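Local structure of WbbM protein (6U4B) at residues H106-F115 / Y132-I143; C146-K157 / E274-R282. The protein acts as a bifunctional O-antigen polymerase of Klebsiella pneumoniae, probably transferring sugars through glycosyltransferase modules, one of which holds magnesium. All coordinates share one frame; numbering follows the deposited sequence.

Following strand 97-102, the chain enters the loop 106-115, makes strand 122-125 and closes contact 1 with 132-143, which spans the end of helix 130-135 and the start of helix 140-146. That second helix leads through a short turn into strand 152-159, the first partner of contact 2, which closes only when the chain comes back as strand 277-285 after a largely helical excursion. The two contacts therefore follow in series, neither nested nor crossed. They meet physically at Q281: its backbone N is bonded to Q113 OE1 and its NE2 to F115 O, while L280 packs against N108 and Q113. Together they join the loop and the two helices to the parallel strands 152-159 and 277-285 of the N-terminal mixed sheet.

Contact 1: H106-F115 / Y132-I143; sequences HLNFSEKQTF and YEKIFGLNEETI
A Schellman motif ends helix 130-135, and the loop 106-115 docks on its F136-G137 turn, where F109 N donates to F136 O over 3.1 Å. At G137, the C-prime residue with positive phi, the backbones come close, the CA atoms of S110 and G137 lying 4.5 Å apart. On the loop side N108 forms an Asx turn: its OD1 accepts from S110 N and, at 2.8 Å and on a lone pair, from S110 OG. With ND2 also given to K112 O and to Q281 OE1 of strand 277-285, the amide is fixed in rotation, and its CG meets F136 CD1 at 3.9 Å. The F136 ring is T-shaped to F115, centroids 5.2 Å apart and planes at 69°, its CE1 directed at the centre of one F115 face while K112 CE lies over the opposite one. F109 swings its ring beside its own backbone N (chi1 -57°), which turns one face to I143 and an edge to L138. I143 CG1 makes a CH-pi contact over that face, 3.8 Å from the centroid, and L138 CD2 approaches CE1 at the edge, 3.5 Å away. Helix 140-146, N-capped by N139, adds T142 CG2, which touches F109 O. At the start of the loop, Y132 OH, also bonded to T283 OG1, lies in a short hydrogen bond at the edge of the imidazole, 2.6 Å from H106 ND1.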
loop_
_atom_site.group_PDB
_atom_site.type_symbol
_atom_site.label_atom_id
_atom_site.label_comp_id
_atom_site.label_asym_id
_atom_site.label_seq_id
_atom_site.Cartn_x
_atom_site.Cartn_y
_atom_site.Cartn_z
ATOM N N HIS A 106 -6.830 46.742 -24.887
ATOM C CA HIS A 106 -5.632 46.904 -25.698
ATOM C C HIS A 106 -5.456 48.376 -26.057
ATOM O O HIS A 106 -6.259 49.234 -25.678
ATOM C CB HIS A 106 -5.711 46.034 -26.961
ATOM C CG HIS A 106 -5.946 44.584 -26.677
ATOM N ND1 HIS A 106 -6.996 43.877 -27.225
ATOM C CD2 HIS A 106 -5.266 43.705 -25.903
ATOM C CE1 HIS A 106 -6.953 42.628 -26.798
ATOM N NE2 HIS A 106 -5.913 42.496 -25.995
ATOM N N LEU A 107 -4.394 48.662 -26.805
ATOM C CA LEU A 107 -4.109 50.005 -27.283
ATOM C C LEU A 107 -4.400 50.096 -28.775
ATOM O O LEU A 107 -4.169 49.142 -29.525
ATOM C CB LEU A 107 -2.654 50.385 -27.016
ATOM C CG LEU A 107 -2.201 50.468 -25.558
ATOM C CD1 LEU A 107 -0.683 50.516 -25.498
ATOM C CD2 LEU A 107 -2.804 51.681 -24.872
ATOM N N ASN A 108 -4.906 51.250 -29.197
ATOM C CA ASN A 108 -5.162 51.528 -30.604
ATOM C C ASN A 108 -3.891 52.109 -31.213
ATOM O O ASN A 108 -3.510 53.244 -30.910
ATOM C CB ASN A 108 -6.343 52.483 -30.749
ATOM C CG ASN A 108 -6.600 52.894 -32.188
ATOM O OD1 ASN A 108 -6.015 52.351 -33.125
ATOM N ND2 ASN A 108 -7.496 53.857 -32.368
ATOM N N PHE A 109 -3.235 51.329 -32.067
ATOM C CA PHE A 109 -2.007 51.752 -32.727
ATOM C C PHE A 109 -2.245 52.350 -34.107
ATOM O O PHE A 109 -1.278 52.743 -34.768
ATOM C CB PHE A 109 -1.039 50.567 -32.849
ATOM C CG PHE A 109 -0.688 49.929 -31.537
ATOM C CD1 PHE A 109 -1.381 48.821 -31.081
ATOM C CD2 PHE A 109 0.339 50.438 -30.759
ATOM C CE1 PHE A 109 -1.058 48.232 -29.875
ATOM C CE2 PHE A 109 0.667 49.854 -29.550
ATOM C CZ PHE A 109 -0.032 48.748 -29.106
ATOM N N SER A 110 -3.495 52.431 -34.559
ATOM C CA SER A 110 -3.776 52.865 -35.918
ATOM C C SER A 110 -3.722 54.386 -36.029
ATOM O O SER A 110 -3.741 55.113 -35.032
ATOM C CB SER A 110 -5.144 52.359 -36.378
ATOM O OG SER A 110 -6.189 53.158 -35.849
ATOM N N GLU A 111 -3.661 54.862 -37.276
ATOM C CA GLU A 111 -3.591 56.300 -37.526
ATOM C C GLU A 111 -4.834 57.015 -37.015
ATOM O O GLU A 111 -4.743 58.120 -36.469
ATOM C CB GLU A 111 -3.400 56.561 -39.020
ATOM C CG GLU A 111 -2.035 56.153 -39.547
ATOM C CD GLU A 111 -0.938 57.098 -39.103
ATOM O OE1 GLU A 111 -0.671 58.081 -39.825
ATOM O OE2 GLU A 111 -0.352 56.865 -38.025
ATOM N N LYS A 112 -6.006 56.406 -37.186
ATOM C CA LYS A 112 -7.237 56.991 -36.669
ATOM C C LYS A 112 -7.263 56.859 -35.152
ATOM O O LYS A 112 -7.434 55.758 -34.617
ATOM C CB LYS A 112 -8.459 56.322 -37.292
ATOM C CG LYS A 112 -9.759 56.729 -36.617
ATOM C CD LYS A 112 -10.983 56.277 -37.391
ATOM C CE LYS A 112 -12.251 56.711 -36.673
ATOM N NZ LYS A 112 -13.462 56.578 -37.522
ATOM N N GLN A 113 -7.071 57.978 -34.456
ATOM C CA GLN A 113 -7.251 58.049 -33.012
ATOM C C GLN A 113 -8.558 58.741 -32.646
ATOM O O GLN A 113 -8.690 59.294 -31.550
ATOM C CB GLN A 113 -6.063 58.758 -32.365
ATOM C CG GLN A 113 -4.746 58.022 -32.541
ATOM C CD GLN A 113 -4.663 56.766 -31.689
ATOM O OE1 GLN A 113 -5.270 56.689 -30.622
ATOM N NE2 GLN A 113 -3.910 55.776 -32.158
ATOM N N THR A 114 -9.535 58.699 -33.551
ATOM C CA THR A 114 -10.779 59.449 -33.433
ATOM C C THR A 114 -11.991 58.526 -33.315
ATOM O O THR A 114 -13.105 58.906 -33.681
ATOM C CB THR A 114 -10.946 60.391 -34.627
ATOM O OG1 THR A 114 -9.657 60.743 -35.144
ATOM C CG2 THR A 114 -11.682 61.658 -34.214
ATOM N N PHE A 115 -11.793 57.307 -32.820
ATOM C CA PHE A 115 -12.909 56.390 -32.647
ATOM C C PHE A 115 -13.811 56.852 -31.509
ATOM O O PHE A 115 -13.363 57.477 -30.543
ATOM C CB PHE A 115 -12.407 54.969 -32.376
ATOM C CG PHE A 115 -11.826 54.289 -33.584
ATOM C CD1 PHE A 115 -12.653 53.696 -34.524
ATOM C CD2 PHE A 115 -10.455 54.236 -33.776
ATOM C CE1 PHE A 115 -12.124 53.070 -35.638
ATOM C CE2 PHE A 115 -9.920 53.611 -34.885
ATOM C CZ PHE A 115 -10.756 53.026 -35.818
ATOM N N TYR A 132 -11.543 43.610 -35.547
ATOM C CA TYR A 132 -11.019 44.272 -34.356
ATOM C C TYR A 132 -9.529 44.556 -34.499
ATOM O O TYR A 132 -9.070 45.676 -34.247
ATOM C CB TYR A 132 -11.294 43.401 -33.126
ATOM C CG TYR A 132 -10.663 43.889 -31.838
ATOM C CD1 TYR A 132 -11.249 44.906 -31.097
ATOM C CD2 TYR A 132 -9.495 43.315 -31.351
ATOM C CE1 TYR A 132 -10.685 45.349 -29.915
ATOM C CE2 TYR A 132 -8.924 43.752 -30.168
ATOM C CZ TYR A 132 -9.523 44.771 -29.456
ATOM O OH TYR A 132 -8.961 45.214 -28.279
ATOM N N GLU A 133 -8.760 43.550 -34.917
ATOM C CA GLU A 133 -7.321 43.721 -35.061
ATOM C C GLU A 133 -6.974 44.652 -36.215
ATOM O O GLU A 133 -5.912 45.286 -36.200
ATOM C CB GLU A 133 -6.656 42.358 -35.247
ATOM C CG GLU A 133 -6.777 41.450 -34.031
ATOM C CD GLU A 133 -6.407 40.011 -34.333
ATOM O OE1 GLU A 133 -7.247 39.287 -34.911
ATOM O OE2 GLU A 133 -5.273 39.608 -34.007
ATOM N N LYS A 134 -7.854 44.757 -37.213
ATOM C CA LYS A 134 -7.593 45.631 -38.351
ATOM C C LYS A 134 -7.837 47.096 -38.003
ATOM O O LYS A 134 -6.987 47.952 -38.271
ATOM C CB LYS A 134 -8.461 45.216 -39.542
ATOM C CG LYS A 134 -8.223 46.035 -40.806
ATOM C CD LYS A 134 -6.906 45.665 -41.473
ATOM C CE LYS A 134 -6.679 46.466 -42.754
ATOM N NZ LYS A 134 -6.382 47.905 -42.489
ATOM N N ILE A 135 -8.993 47.407 -37.410
ATOM C CA ILE A 135 -9.344 48.810 -37.195
ATOM C C ILE A 135 -8.483 49.430 -36.101
ATOM O O ILE A 135 -8.199 50.633 -36.133
ATOM C CB ILE A 135 -10.845 48.956 -36.878
ATOM C CG1 ILE A 135 -11.185 48.332 -35.522
ATOM C CG2 ILE A 135 -11.685 48.328 -37.981
ATOM C CD1 ILE A 135 -12.611 48.581 -35.086
ATOM N N PHE A 136 -8.045 48.634 -35.129
ATOM C CA PHE A 136 -7.234 49.129 -34.029
ATOM C C PHE A 136 -5.751 48.866 -34.238
ATOM O O PHE A 136 -4.959 49.051 -33.310
ATOM C CB PHE A 136 -7.724 48.519 -32.714
ATOM C CG PHE A 136 -9.123 48.928 -32.359
ATOM C CD1 PHE A 136 -9.513 50.254 -32.464
ATOM C CD2 PHE A 136 -10.060 47.991 -31.962
ATOM C CE1 PHE A 136 -10.803 50.644 -32.153
ATOM C CE2 PHE A 136 -11.355 48.371 -31.649
ATOM C CZ PHE A 136 -11.726 49.700 -31.746
ATOM N N GLY A 137 -5.363 48.449 -35.440
ATOM C CA GLY A 137 -3.958 48.352 -35.800
ATOM C C GLY A 137 -3.155 47.382 -34.963
ATOM O O GLY A 137 -1.986 47.651 -34.660
ATOM N N LEU A 138 -3.756 46.256 -34.585
ATOM C CA LEU A 138 -3.083 45.259 -33.754
ATOM C C LEU A 138 -2.376 44.223 -34.629
ATOM O O LEU A 138 -2.680 43.030 -34.621
ATOM C CB LEU A 138 -4.081 44.610 -32.802
ATOM C CG LEU A 138 -4.610 45.548 -31.715
ATOM C CD1 LEU A 138 -5.847 44.966 -31.065
ATOM C CD2 LEU A 138 -3.534 45.820 -30.670
ATOM N N ASN A 139 -1.413 44.717 -35.404
ATOM C CA ASN A 139 -0.591 43.877 -36.262
ATOM C C ASN A 139 0.808 44.470 -36.317
ATOM O O ASN A 139 1.039 45.606 -35.894
ATOM C CB ASN A 139 -1.192 43.745 -37.665
ATOM C CG ASN A 139 -1.596 45.082 -38.252
ATOM O OD1 ASN A 139 -0.756 45.837 -38.741
ATOM N ND2 ASN A 139 -2.890 45.382 -38.205
ATOM N N GLU A 140 1.746 43.684 -36.852
ATOM C CA GLU A 140 3.148 44.094 -36.841
ATOM C C GLU A 140 3.362 45.397 -37.603
ATOM O O GLU A 140 4.069 46.291 -37.122
ATOM C CB GLU A 140 4.027 42.986 -37.421
ATOM C CG GLU A 140 5.416 43.455 -37.828
ATOM C CD GLU A 140 6.512 42.526 -37.348
ATOM O OE1 GLU A 140 7.603 43.027 -37.003
ATOM O OE2 GLU A 140 6.284 41.299 -37.311
ATOM N N GLU A 141 2.762 45.527 -38.788
ATOM C CA GLU A 141 3.013 46.701 -39.620
ATOM C C GLU A 141 2.516 47.980 -38.954
ATOM O O GLU A 141 3.235 48.984 -38.906
ATOM C CB GLU A 141 2.363 46.530 -40.993
ATOM C CG GLU A 141 3.061 45.544 -41.904
ATOM C CD GLU A 141 3.092 46.020 -43.342
ATOM O OE1 GLU A 141 3.890 46.931 -43.648
ATOM O OE2 GLU A 141 2.306 45.500 -44.162
ATOM N N THR A 142 1.283 47.966 -38.441
ATOM C CA THR A 142 0.718 49.181 -37.862
ATOM C C THR A 142 1.395 49.535 -36.544
ATOM O O THR A 142 1.599 50.716 -36.242
ATOM C CB THR A 142 -0.788 49.020 -37.664
ATOM O OG1 THR A 142 -1.397 48.634 -38.903
ATOM C CG2 THR A 142 -1.401 50.333 -37.203
ATOM N N ILE A 143 1.753 48.526 -35.749
ATOM C CA ILE A 143 2.418 48.790 -34.478
ATOM C C ILE A 143 3.830 49.316 -34.706
ATOM O O ILE A 143 4.314 50.165 -33.946
ATOM C CB ILE A 143 2.405 47.519 -33.606
ATOM C CG1 ILE A 143 0.974 47.203 -33.164
ATOM C CG2 ILE A 143 3.317 47.669 -32.399
ATOM C CD1 ILE A 143 0.845 45.951 -32.327
#

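Contact 2: C146-K157 / E274-R282; sequences CVEGIDILLPKK and ELKVKELQR
Two parallel neighbours in the mixed sheet of the N-terminal half, strands 152-155 and 277-280, run side by side with their directions 27° apart. K278 N donates to I152 O and L280 N to L154 O; the return bond from L154 N to K278 O is weak. At the start of the ladder K276 O accepts from I152 N and also from D151 N, and the D151 side chain extends the pairing: OD1 uses its anti lone pair to take K276 N at 3.0 Å, nearly straight at 170°, while OD2 is held in a salt bridge by R219 of strand 216-219. On the L153 and K278 face, the lysine lies alongside L153, then bends at chi3 (-73°), its CE passing 3.7 Å from I150 CG1, so that NZ reaches C146 O at 2.8 Å, linking the end of helix 140-146 to the sheet. Nearby, L280 divides its methyls, CD1 resting 4.0 Å from L153 CD2 and CD2 3.8 Å from C146 SG. The other face carries I152, L154, V277 and E279. There L154 CD2 presses on V277 CG1 at 3.5 Å, a tight carbon pair, and helices 253-272 and 220-240 pack against L154 and I152 respectively; E279 OE1 is bonded to Y211 OH. Farther along the pair, the R282 chain crosses P155, whose CB sits at the guanidinium edge 3.3 Å from NH1, and the same NH1 donates to K156 O at 2.9 Å, with that oxygen in the guanidinium plane.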
loop_
_atom_site.group_PDB
_atom_site.type_symbol
_atom_site.label_atom_id
_atom_site.label_comp_id
_atom_site.label_asym_id
_atom_site.label_seq_id
_atom_site.Cartn_x
_atom_site.Cartn_y
_atom_site.Cartn_z
ATOM N N CYS A 146 3.746 52.960 -35.630
ATOM C CA CYS A 146 3.280 53.787 -34.526
ATOM C C CYS A 146 4.395 54.079 -33.531
ATOM O O CYS A 146 4.357 55.115 -32.855
ATOM C CB CYS A 146 2.106 53.103 -33.832
ATOM S SG CYS A 146 1.253 54.095 -32.589
ATOM N N VAL A 147 5.391 53.193 -33.431
ATOM C CA VAL A 147 6.462 53.333 -32.448
ATOM C C VAL A 147 7.720 53.964 -33.046
ATOM O O VAL A 147 8.759 53.995 -32.382
ATOM C CB VAL A 147 6.808 51.987 -31.794
ATOM C CG1 VAL A 147 5.589 51.341 -31.177
ATOM C CG2 VAL A 147 7.479 51.071 -32.811
ATOM N N GLU A 148 7.643 54.485 -34.275
ATOM C CA GLU A 148 8.801 54.899 -35.073
ATOM C C GLU A 148 9.877 55.626 -34.265
ATOM O O GLU A 148 10.894 55.031 -33.895
ATOM C CB GLU A 148 8.354 55.798 -36.225
ATOM C CG GLU A 148 9.016 55.452 -37.545
ATOM C CD GLU A 148 10.522 55.238 -37.415
ATOM O OE1 GLU A 148 11.228 56.172 -36.979
ATOM O OE2 GLU A 148 11.004 54.131 -37.746
ATOM N N GLY A 149 9.666 56.910 -33.979
ATOM C CA GLY A 149 10.634 57.678 -33.215
ATOM C C GLY A 149 10.147 58.028 -31.825
ATOM O O GLY A 149 10.536 59.058 -31.266
ATOM N N ILE A 150 9.304 57.173 -31.256
ATOM C CA ILE A 150 8.669 57.430 -29.971
ATOM C C ILE A 150 9.410 56.664 -28.885
ATOM O O ILE A 150 9.910 55.556 -29.104
ATOM C CB ILE A 150 7.175 57.043 -30.011
ATOM C CG1 ILE A 150 6.506 57.633 -31.252
ATOM C CG2 ILE A 150 6.455 57.527 -28.757
ATOM C CD1 ILE A 150 6.580 59.149 -31.325
ATOM N N ASP A 151 9.484 57.266 -27.698
ATOM C CA ASP A 151 10.106 56.614 -26.553
ATOM C C ASP A 151 9.113 55.763 -25.767
ATOM O O ASP A 151 9.406 54.611 -25.431
ATOM C CB ASP A 151 10.743 57.655 -25.628
ATOM C CG ASP A 151 11.877 58.414 -26.290
ATOM O OD1 ASP A 151 11.718 59.628 -26.539
ATOM O OD2 ASP A 151 12.929 57.793 -26.569
ATOM N N ILE A 152 7.938 56.315 -25.469
ATOM C CA ILE A 152 6.929 55.640 -24.659
ATOM C C ILE A 152 5.562 55.869 -25.287
ATOM O O ILE A 152 5.212 57.006 -25.619
ATOM C CB ILE A 152 6.925 56.139 -23.199
ATOM C CG1 ILE A 152 8.259 55.841 -22.513
ATOM C CG2 ILE A 152 5.777 55.509 -22.418
ATOM C CD1 ILE A 152 8.344 56.384 -21.109
ATOM N N LEU A 153 4.789 54.793 -25.434
ATOM C CA LEU A 153 3.395 54.865 -25.849
ATOM C C LEU A 153 2.526 54.333 -24.719
ATOM O O LEU A 153 2.914 53.388 -24.025
ATOM C CB LEU A 153 3.143 54.066 -27.136
ATOM C CG LEU A 153 4.003 54.389 -28.363
ATOM C CD1 LEU A 153 5.312 53.605 -28.356
ATOM C CD2 LEU A 153 3.224 54.122 -29.636
ATOM N N LEU A 154 1.352 54.942 -24.536
ATOM C CA LEU A 154 0.482 54.583 -23.420
ATOM C C LEU A 154 -0.886 55.242 -23.599
ATOM O O LEU A 154 -1.056 56.057 -24.511
ATOM C CB LEU A 154 1.136 54.972 -22.083
ATOM C CG LEU A 154 1.359 56.411 -21.619
ATOM C CD1 LEU A 154 1.947 56.391 -20.214
ATOM C CD2 LEU A 154 2.281 57.159 -22.550
ATOM N N PRO A 155 -1.896 54.892 -22.786
ATOM C CA PRO A 155 -3.220 55.503 -22.965
ATOM C C PRO A 155 -3.273 56.969 -22.575
ATOM O O PRO A 155 -2.284 57.530 -22.088
ATOM C CB PRO A 155 -4.119 54.659 -22.051
ATOM C CG PRO A 155 -3.205 54.074 -21.053
ATOM C CD PRO A 155 -1.949 53.790 -21.811
ATOM N N LYS A 156 -4.436 57.585 -22.780
ATOM C CA LYS A 156 -4.633 58.967 -22.380
ATOM C C LYS A 156 -4.656 59.086 -20.861
ATOM O O LYS A 156 -5.045 58.156 -20.148
ATOM C CB LYS A 156 -5.939 59.513 -22.957
ATOM C CG LYS A 156 -6.029 59.474 -24.473
ATOM C CD LYS A 156 -7.106 60.421 -24.988
ATOM C CE LYS A 156 -8.235 59.671 -25.669
ATOM N NZ LYS A 156 -8.668 60.355 -26.920
ATOM N N LYS A 157 -4.217 60.241 -20.365
ATOM C CA LYS A 157 -4.344 60.525 -18.943
ATOM C C LYS A 157 -5.814 60.535 -18.539
ATOM O O LYS A 157 -6.703 60.817 -19.349
ATOM C CB LYS A 157 -3.707 61.872 -18.597
ATOM C CG LYS A 157 -2.189 61.864 -18.502
ATOM C CD LYS A 157 -1.674 63.229 -18.067
ATOM C CE LYS A 157 -0.158 63.256 -17.967
ATOM N NZ LYS A 157 0.343 64.621 -17.636
ATOM N N GLU A 274 14.534 65.446 -22.955
ATOM C CA GLU A 274 13.579 65.017 -23.963
ATOM C C GLU A 274 12.820 63.777 -23.501
ATOM O O GLU A 274 13.321 62.966 -22.720
ATOM C CB GLU A 274 14.294 64.720 -25.284
ATOM C CG GLU A 274 15.445 63.719 -25.166
ATOM C CD GLU A 274 14.987 62.266 -25.146
ATOM O OE1 GLU A 274 13.862 61.984 -25.611
ATOM O OE2 GLU A 274 15.755 61.406 -24.661
ATOM N N LEU A 275 11.591 63.648 -23.992
ATOM C CA LEU A 275 10.869 62.381 -23.984
ATOM C C LEU A 275 9.659 62.497 -24.900
ATOM O O LEU A 275 8.803 63.366 -24.703
ATOM C CB LEU A 275 10.431 61.975 -22.577
ATOM C CG LEU A 275 10.198 60.465 -22.462
ATOM C CD1 LEU A 275 11.476 59.709 -22.808
ATOM C CD2 LEU A 275 9.703 60.083 -21.079
ATOM N N LYS A 276 9.587 61.639 -25.913
ATOM C CA LYS A 276 8.509 61.672 -26.893
ATOM C C LYS A 276 7.462 60.635 -26.499
ATOM O O LYS A 276 7.724 59.429 -26.528
ATOM C CB LYS A 276 9.053 61.434 -28.300
ATOM C CG LYS A 276 9.967 62.559 -28.755
ATOM C CD LYS A 276 10.460 62.371 -30.175
ATOM C CE LYS A 276 11.054 63.665 -30.704
ATOM N NZ LYS A 276 11.916 64.339 -29.689
ATOM N N VAL A 277 6.282 61.118 -26.122
ATOM C CA VAL A 277 5.186 60.294 -25.633
ATOM C C VAL A 277 4.049 60.371 -26.640
ATOM O O VAL A 277 3.690 61.464 -27.099
ATOM C CB VAL A 277 4.727 60.762 -24.240
ATOM C CG1 VAL A 277 3.375 60.173 -23.893
ATOM C CG2 VAL A 277 5.767 60.401 -23.187
ATOM N N LYS A 278 3.490 59.216 -26.998
ATOM C CA LYS A 278 2.345 59.149 -27.900
ATOM C C LYS A 278 1.188 58.499 -27.153
ATOM O O LYS A 278 1.233 57.301 -26.849
ATOM C CB LYS A 278 2.679 58.380 -29.178
ATOM C CG LYS A 278 1.580 58.453 -30.233
ATOM C CD LYS A 278 1.914 57.639 -31.480
ATOM C CE LYS A 278 2.999 58.302 -32.315
ATOM N NZ LYS A 278 3.207 57.589 -33.609
ATOM N N GLU A 279 0.160 59.288 -26.855
ATOM C CA GLU A 279 -1.019 58.779 -26.172
ATOM C C GLU A 279 -1.970 58.141 -27.176
ATOM O O GLU A 279 -2.297 58.742 -28.204
ATOM C CB GLU A 279 -1.723 59.900 -25.408
ATOM C CG GLU A 279 -0.945 60.398 -24.200
ATOM C CD GLU A 279 -1.624 61.559 -23.497
ATOM O OE1 GLU A 279 -0.996 62.160 -22.601
ATOM O OE2 GLU A 279 -2.785 61.871 -23.837
ATOM N N LEU A 280 -2.409 56.923 -26.876
ATOM C CA LEU A 280 -3.275 56.157 -27.755
ATOM C C LEU A 280 -4.622 55.925 -27.083
ATOM O O LEU A 280 -4.750 56.009 -25.858
ATOM C CB LEU A 280 -2.634 54.810 -28.118
ATOM C CG LEU A 280 -1.211 54.854 -28.677
ATOM C CD1 LEU A 280 -0.619 53.455 -28.712
ATOM C CD2 LEU A 280 -1.192 55.483 -30.063
ATOM N N GLN A 281 -5.630 55.628 -27.898
ATOM C CA GLN A 281 -6.938 55.277 -27.365
ATOM C C GLN A 281 -6.904 53.889 -26.731
ATOM O O GLN A 281 -6.089 53.036 -27.091
ATOM C CB GLN A 281 -8.000 55.316 -28.467
ATOM C CG GLN A 281 -8.232 56.687 -29.095
ATOM C CD GLN A 281 -9.405 56.689 -30.061
ATOM O OE1 GLN A 281 -9.298 56.204 -31.188
ATOM N NE2 GLN A 281 -10.534 57.226 -29.618
ATOM N N ARG A 282 -7.805 53.669 -25.776
ATOM C CA ARG A 282 -7.987 52.375 -25.135
ATOM C C ARG A 282 -9.164 51.645 -25.764
ATOM O O ARG A 282 -10.159 52.262 -26.148
ATOM C CB ARG A 282 -8.238 52.520 -23.630
ATOM C CG ARG A 282 -7.145 53.236 -22.872
ATOM C CD ARG A 282 -7.399 53.217 -21.366
ATOM N NE ARG A 282 -8.391 54.204 -20.942
ATOM C CZ ARG A 282 -8.102 55.459 -20.607
ATOM N NH1 ARG A 282 -6.848 55.890 -20.648
ATOM N NH2 ARG A 282 -9.067 56.288 -20.232
#